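Local coordinates for protein ECL CdiI (Enterobacter cloacae subsp. cloacae, PDB 4NTQ) that serves as the immunity protein of a contact-dependent growth inhibition system, binding the toxic RNase domain of CdiA that is delivered between neighbouring bacteria, at residues L52-V66 / N75-E87. Numbering follows the deposited sequence. Where two conformers were deposited one is given.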
loop_
_atom_site.group_PDB
_atom_site.type_symbol
_atom_site.label_atom_id
_atom_site.label_comp_id
_atom_site.label_asym_id
_atom_site.label_seq_id
_atom_site.Cartn_x
_atom_site.Cartn_y
_atom_site.Cartn_z
ATOM N N LEU B 52 -15.314 0.387 -2.692
ATOM C CA LEU B 52 -15.620 0.662 -4.079
ATOM C C LEU B 52 -17.061 1.187 -4.221
ATOM O O LEU B 52 -17.307 2.193 -4.894
ATOM C CB LEU B 52 -15.386 -0.594 -4.921
ATOM C CG LEU B 52 -13.891 -0.910 -5.122
ATOM C CD1 LEU B 52 -13.688 -2.320 -5.657
ATOM C CD2 LEU B 52 -13.223 0.111 -6.047
ATOM N N GLY B 53 -18.002 0.515 -3.570
ATOM C CA GLY B 53 -19.365 1.014 -3.476
ATOM C C GLY B 53 -19.458 2.478 -3.048
ATOM O O GLY B 53 -20.073 3.277 -3.743
ATOM N N GLU B 54 -18.833 2.839 -1.929
ATOM C CA GLU B 54 -18.863 4.227 -1.452
ATOM C C GLU B 54 -18.289 5.176 -2.493
ATOM O O GLU B 54 -18.950 6.130 -2.895
ATOM C CB GLU B 54 -18.077 4.407 -0.149
ATOM C CG GLU B 54 -18.459 3.482 0.991
ATOM C CD GLU B 54 -17.529 3.636 2.186
ATOM O OE1 GLU B 54 -16.653 4.527 2.136
ATOM O OE2 GLU B 54 -17.663 2.870 3.166
ATOM N N GLY B 55 -17.058 4.909 -2.927
ATOM C CA GLY B 55 -16.381 5.782 -3.871
ATOM C C GLY B 55 -17.102 5.892 -5.204
ATOM O O GLY B 55 -17.325 6.991 -5.709
ATOM N N LEU B 56 -17.471 4.755 -5.783
ATOM C CA LEU B 56 -18.204 4.781 -7.045
ATOM C C LEU B 56 -19.509 5.571 -6.916
ATOM O O LEU B 56 -19.882 6.322 -7.818
ATOM C CB LEU B 56 -18.483 3.354 -7.568
ATOM C CG LEU B 56 -17.273 2.654 -8.202
ATOM C CD1 LEU B 56 -17.542 1.195 -8.454
ATOM C CD2 LEU B 56 -16.914 3.351 -9.497
ATOM N N SER B 57 -20.200 5.402 -5.797
ATOM C CA SER B 57 -21.530 5.982 -5.666
ATOM C C SER B 57 -21.506 7.511 -5.777
ATOM O O SER B 57 -22.332 8.085 -6.479
ATOM C CB SER B 57 -22.215 5.521 -4.378
ATOM O OG SER B 57 -21.629 6.130 -3.246
ATOM N N ASN B 58 -20.536 8.163 -5.138
ATOM C CA ASN B 58 -20.445 9.628 -5.192
ATOM C C ASN B 58 -19.215 10.158 -5.930
ATOM O O ASN B 58 -18.918 11.349 -5.867
ATOM C CB ASN B 58 -20.511 10.235 -3.783
ATOM C CG ASN B 58 -19.464 9.657 -2.849
ATOM O OD1 ASN B 58 -18.377 9.254 -3.276
ATOM N ND2 ASN B 58 -19.796 9.587 -1.572
ATOM N N LYS B 59 -18.502 9.259 -6.603
ATOM C CA LYS B 59 -17.354 9.625 -7.432
ATOM C C LYS B 59 -16.295 10.450 -6.686
ATOM O O LYS B 59 -15.758 11.422 -7.214
ATOM C CB LYS B 59 -17.828 10.343 -8.698
ATOM C CG LYS B 59 -18.731 9.485 -9.587
ATOM C CD LYS B 59 -17.971 8.289 -10.160
ATOM C CE LYS B 59 -18.841 7.443 -11.079
ATOM N NZ LYS B 59 -19.650 6.440 -10.341
ATOM N N THR B 60 -16.007 10.052 -5.452
ATOM C CA THR B 60 -14.943 10.683 -4.677
ATOM C C THR B 60 -13.685 9.819 -4.736
ATOM O O THR B 60 -12.927 9.885 -5.700
ATOM C CB THR B 60 -15.381 10.887 -3.231
ATOM O OG1 THR B 60 -15.914 9.652 -2.727
ATOM C CG2 THR B 60 -16.466 11.971 -3.164
ATOM N N HIS B 61 -13.485 8.971 -3.733
ATOM C CA HIS B 61 -12.355 8.057 -3.748
ATOM C C HIS B 61 -12.677 6.722 -3.110
ATOM O O HIS B 61 -13.631 6.605 -2.347
ATOM C CB HIS B 61 -11.131 8.676 -3.066
ATOM C CG HIS B 61 -11.401 9.198 -1.687
ATOM N ND1 HIS B 61 -11.638 10.537 -1.428
ATOM C CD2 HIS B 61 -11.468 8.564 -0.491
ATOM C CE1 HIS B 61 -11.839 10.700 -0.132
ATOM N NE2 HIS B 61 -11.745 9.523 0.458
ATOM N N SER B 62 -11.867 5.714 -3.433
ATOM C CA SER B 62 -11.981 4.379 -2.841
ATOM C C SER B 62 -10.616 3.884 -2.393
ATOM O O SER B 62 -9.729 3.635 -3.219
ATOM C CB SER B 62 -12.557 3.387 -3.853
ATOM O OG SER B 62 -13.957 3.555 -3.963
ATOM N N ALA B 63 -10.436 3.755 -1.090
ATOM C CA ALA B 63 -9.174 3.255 -0.583
ATOM C C ALA B 63 -9.256 1.756 -0.446
ATOM O O ALA B 63 -10.162 1.252 0.238
ATOM C CB ALA B 63 -8.860 3.881 0.747
ATOM N N LEU B 64 -8.318 1.061 -1.101
ATOM C CA LEU B 64 -8.221 -0.400 -1.055
ATOM C C LEU B 64 -7.025 -0.813 -0.213
ATOM O O LEU B 64 -5.888 -0.712 -0.674
ATOM C CB LEU B 64 -8.005 -0.973 -2.462
ATOM C CG LEU B 64 -8.979 -0.559 -3.560
ATOM C CD1 LEU B 64 -8.586 -1.167 -4.903
ATOM C CD2 LEU B 64 -10.381 -0.964 -3.199
ATOM N N ALA B 65 -7.272 -1.298 1.001
ATOM C CA ALA B 65 -6.188 -1.708 1.890
ATOM C C ALA B 65 -5.528 -2.995 1.391
ATOM O O ALA B 65 -6.209 -3.933 0.979
ATOM C CB ALA B 65 -6.703 -1.907 3.306
ATOM N N VAL B 66 -4.202 -3.039 1.418
ATOM C CA VAL B 66 -3.511 -4.272 1.061
ATOM C C VAL B 66 -2.627 -4.748 2.212
ATOM O O VAL B 66 -1.700 -5.547 2.034
ATOM C CB VAL B 66 -2.743 -4.134 -0.243
ATOM C CG1 VAL B 66 -3.736 -3.864 -1.384
ATOM C CG2 VAL B 66 -1.713 -3.043 -0.121
ATOM N N ASN B 75 0.277 0.161 13.410
ATOM C CA ASN B 75 0.991 1.424 13.230
ATOM C C ASN B 75 0.723 2.095 11.887
ATOM O O ASN B 75 0.703 3.324 11.796
ATOM C CB ASN B 75 2.496 1.228 13.404
ATOM C CG ASN B 75 2.913 1.266 14.846
ATOM O OD1 ASN B 75 2.324 1.989 15.656
ATOM N ND2 ASN B 75 3.924 0.479 15.188
ATOM N N PHE B 76 0.537 1.284 10.848
ATOM C CA PHE B 76 0.275 1.785 9.498
ATOM C C PHE B 76 -0.211 0.670 8.570
ATOM O O PHE B 76 0.040 -0.498 8.818
ATOM C CB PHE B 76 1.540 2.395 8.905
ATOM C CG PHE B 76 2.675 1.412 8.749
ATOM C CD1 PHE B 76 2.821 0.678 7.580
ATOM C CD2 PHE B 76 3.600 1.239 9.756
ATOM C CE1 PHE B 76 3.865 -0.214 7.430
ATOM C CE2 PHE B 76 4.646 0.360 9.615
ATOM C CZ PHE B 76 4.777 -0.374 8.452
ATOM N N ILE B 77 -0.898 1.040 7.500
ATOM C CA ILE B 77 -1.323 0.069 6.511
ATOM C C ILE B 77 -1.037 0.610 5.122
ATOM O O ILE B 77 -1.053 1.826 4.909
ATOM C CB ILE B 77 -2.826 -0.232 6.616
ATOM C CG1 ILE B 77 -3.642 1.026 6.299
ATOM C CG2 ILE B 77 -3.167 -0.794 7.995
ATOM C CD1 ILE B 77 -5.144 0.834 6.306
ATOM N N PHE B 78 -0.747 -0.292 4.188
ATOM C CA PHE B 78 -0.575 0.090 2.792
ATOM C C PHE B 78 -1.922 0.084 2.115
ATOM O O PHE B 78 -2.748 -0.797 2.363
ATOM C CB PHE B 78 0.384 -0.850 2.056
ATOM C CG PHE B 78 1.802 -0.754 2.529
ATOM C CD1 PHE B 78 2.671 0.160 1.964
ATOM C CD2 PHE B 78 2.258 -1.568 3.548
ATOM C CE1 PHE B 78 3.974 0.251 2.398
ATOM C CE2 PHE B 78 3.561 -1.477 3.991
ATOM C CZ PHE B 78 4.421 -0.564 3.416
ATOM N N THR B 79 -2.156 1.087 1.277
ATOM C CA THR B 79 -3.390 1.158 0.522
ATOM C C THR B 79 -3.108 1.546 -0.909
ATOM O O THR B 79 -2.073 2.146 -1.215
ATOM C CB THR B 79 -4.322 2.232 1.083
ATOM O OG1 THR B 79 -3.731 3.516 0.862
ATOM C CG2 THR B 79 -4.571 2.023 2.584
ATOM N N TRP B 80 -4.036 1.189 -1.787
ATOM C CA TRP B 80 -4.067 1.745 -3.125
ATOM C C TRP B 80 -5.359 2.536 -3.204
ATOM O O TRP B 80 -6.425 2.023 -2.853
ATOM C CB TRP B 80 -3.953 0.644 -4.181
ATOM C CG TRP B 80 -2.538 0.064 -4.180
ATOM C CD1 TRP B 80 -2.010 -0.795 -3.262
ATOM C CD2 TRP B 80 -1.469 0.376 -5.094
ATOM N NE1 TRP B 80 -0.692 -1.057 -3.559
ATOM C CE2 TRP B 80 -0.338 -0.358 -4.679
ATOM C CE3 TRP B 80 -1.365 1.196 -6.230
ATOM C CZ2 TRP B 80 0.881 -0.300 -5.354
ATOM C CZ3 TRP B 80 -0.157 1.251 -6.901
ATOM C CH2 TRP B 80 0.955 0.513 -6.457
ATOM N N VAL B 81 -5.243 3.795 -3.624
ATOM C CA VAL B 81 -6.328 4.756 -3.531
ATOM C C VAL B 81 -6.807 5.184 -4.906
ATOM O O VAL B 81 -6.006 5.621 -5.738
ATOM C CB VAL B 81 -5.861 6.001 -2.758
ATOM C CG1 VAL B 81 -6.908 7.087 -2.814
ATOM C CG2 VAL B 81 -5.531 5.628 -1.316
ATOM N N LEU B 82 -8.111 5.053 -5.144
ATOM C CA LEU B 82 -8.694 5.351 -6.453
ATOM C C LEU B 82 -9.423 6.683 -6.376
ATOM O O LEU B 82 -10.237 6.897 -5.480
ATOM C CB LEU B 82 -9.672 4.251 -6.874
ATOM C CG LEU B 82 -9.107 2.942 -7.441
ATOM C CD1 LEU B 82 -8.074 2.289 -6.537
ATOM C CD2 LEU B 82 -10.232 1.980 -7.714
ATOM N N TYR B 83 -9.116 7.591 -7.297
ATOM C CA TYR B 83 -9.801 8.866 -7.327
ATOM C C TYR B 83 -10.594 8.930 -8.613
ATOM O O TYR B 83 -10.046 8.709 -9.679
ATOM C CB TYR B 83 -8.801 10.021 -7.282
ATOM C CG TYR B 83 -8.110 10.253 -5.955
ATOM C CD1 TYR B 83 -8.763 10.919 -4.917
ATOM C CD2 TYR B 83 -6.782 9.859 -5.754
ATOM C CE1 TYR B 83 -8.129 11.161 -3.708
ATOM C CE2 TYR B 83 -6.122 10.100 -4.527
ATOM C CZ TYR B 83 -6.813 10.745 -3.516
ATOM O OH TYR B 83 -6.199 10.989 -2.316
ATOM N N PHE B 84 -11.878 9.223 -8.517
ATOM C CA PHE B 84 -12.739 9.235 -9.697
ATOM C C PHE B 84 -12.943 10.621 -10.301
ATOM O O PHE B 84 -13.379 11.544 -9.613
ATOM C CB PHE B 84 -14.083 8.617 -9.355
ATOM C CG PHE B 84 -13.969 7.242 -8.791
ATOM C CD1 PHE B 84 -13.747 6.157 -9.631
ATOM C CD2 PHE B 84 -14.066 7.024 -7.424
ATOM C CE1 PHE B 84 -13.631 4.870 -9.128
ATOM C CE2 PHE B 84 -13.941 5.732 -6.897
ATOM C CZ PHE B 84 -13.726 4.649 -7.759
ATOM N N GLU B 85 -12.601 10.767 -11.582
ATOM C CA GLU B 85 -12.900 11.988 -12.330
ATOM C C GLU B 85 -13.446 11.641 -13.698
ATOM O O GLU B 85 -12.692 11.225 -14.592
ATOM C CB GLU B 85 -11.664 12.863 -12.477
ATOM C CG GLU B 85 -11.252 13.516 -11.187
ATOM C CD GLU B 85 -10.046 14.409 -11.353
ATOM O OE1 GLU B 85 -9.949 15.126 -12.385
ATOM O OE2 GLU B 85 -9.200 14.390 -10.443
ATOM N N ASP B 86 -14.756 11.821 -13.841
ATOM C CA ASP B 86 -15.486 11.394 -15.028
ATOM C C ASP B 86 -15.295 9.897 -15.351
ATOM O O ASP B 86 -15.656 9.059 -14.524
ATOM C CB ASP B 86 -15.175 12.322 -16.194
ATOM C CG ASP B 86 -15.450 13.779 -15.853
ATOM O OD1 ASP B 86 -14.728 14.668 -16.362
ATOM O OD2 ASP B 86 -16.379 14.022 -15.053
ATOM N N GLU B 87 -14.740 9.568 -16.521
ATOM C CA GLU B 87 -14.550 8.168 -16.912
ATOM C C GLU B 87 -13.105 7.742 -16.710
ATOM O O GLU B 87 -12.667 6.712 -17.222
ATOM C CB GLU B 87 -14.942 7.949 -18.371
ATOM C CG GLU B 87 -16.408 8.230 -18.682
ATOM C CD GLU B 87 -17.336 7.175 -18.113
ATOM O OE1 GLU B 87 -17.043 5.972 -18.291
ATOM O OE2 GLU B 87 -18.350 7.547 -17.479
HETATM O O HOH W 1 -12.830 12.113 -6.826
#
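Strands 61-65 and 76-85 pair as an antiparallel beta hairpin, from the non-hydrogen-bonded pair H61-Y83 to the non-hydrogen-bonded pair A65-T79, with their short axes 4.5 Å apart at closest approach. The ladder runs on past both ends of strand 61-65, through F84 N to T60 O at 3.1 Å and V66 N to F78 O at 2.8 Å. At the first end, helix 41-58 stops and K59, with positive phi, and T60 turn the chain into strand 61-65, outermost in the sheet of this chain. The phenyl ring of F84 fills this corner: with CG beside the backbone N (chi1 -55°) it points at the last turn of the helix, where L56 CD2 meets F84 CE1 at 3.6 Å. G55 lets the ring come close because it has no side chain, and its C lies 3.6 Å from F84 CE2. L52, L64 and L82 continue this apolar layer, the branched ends of L82 reaching L52 with CD2 and L64 with CD1, while F2 of strand 2-6 touches L64 and L82. Farther along, V66 sets CG2 at the edge of the W80 indole, 3.9 Å from CD1. On the other face, small A63 and A65 oppose V81 and T79, beside H61 and Y83. Back on the leucine face, S62 OG, hydrogen-bonded to S51 O, lies in the F84 ring plane, 3.7 Å from CE2.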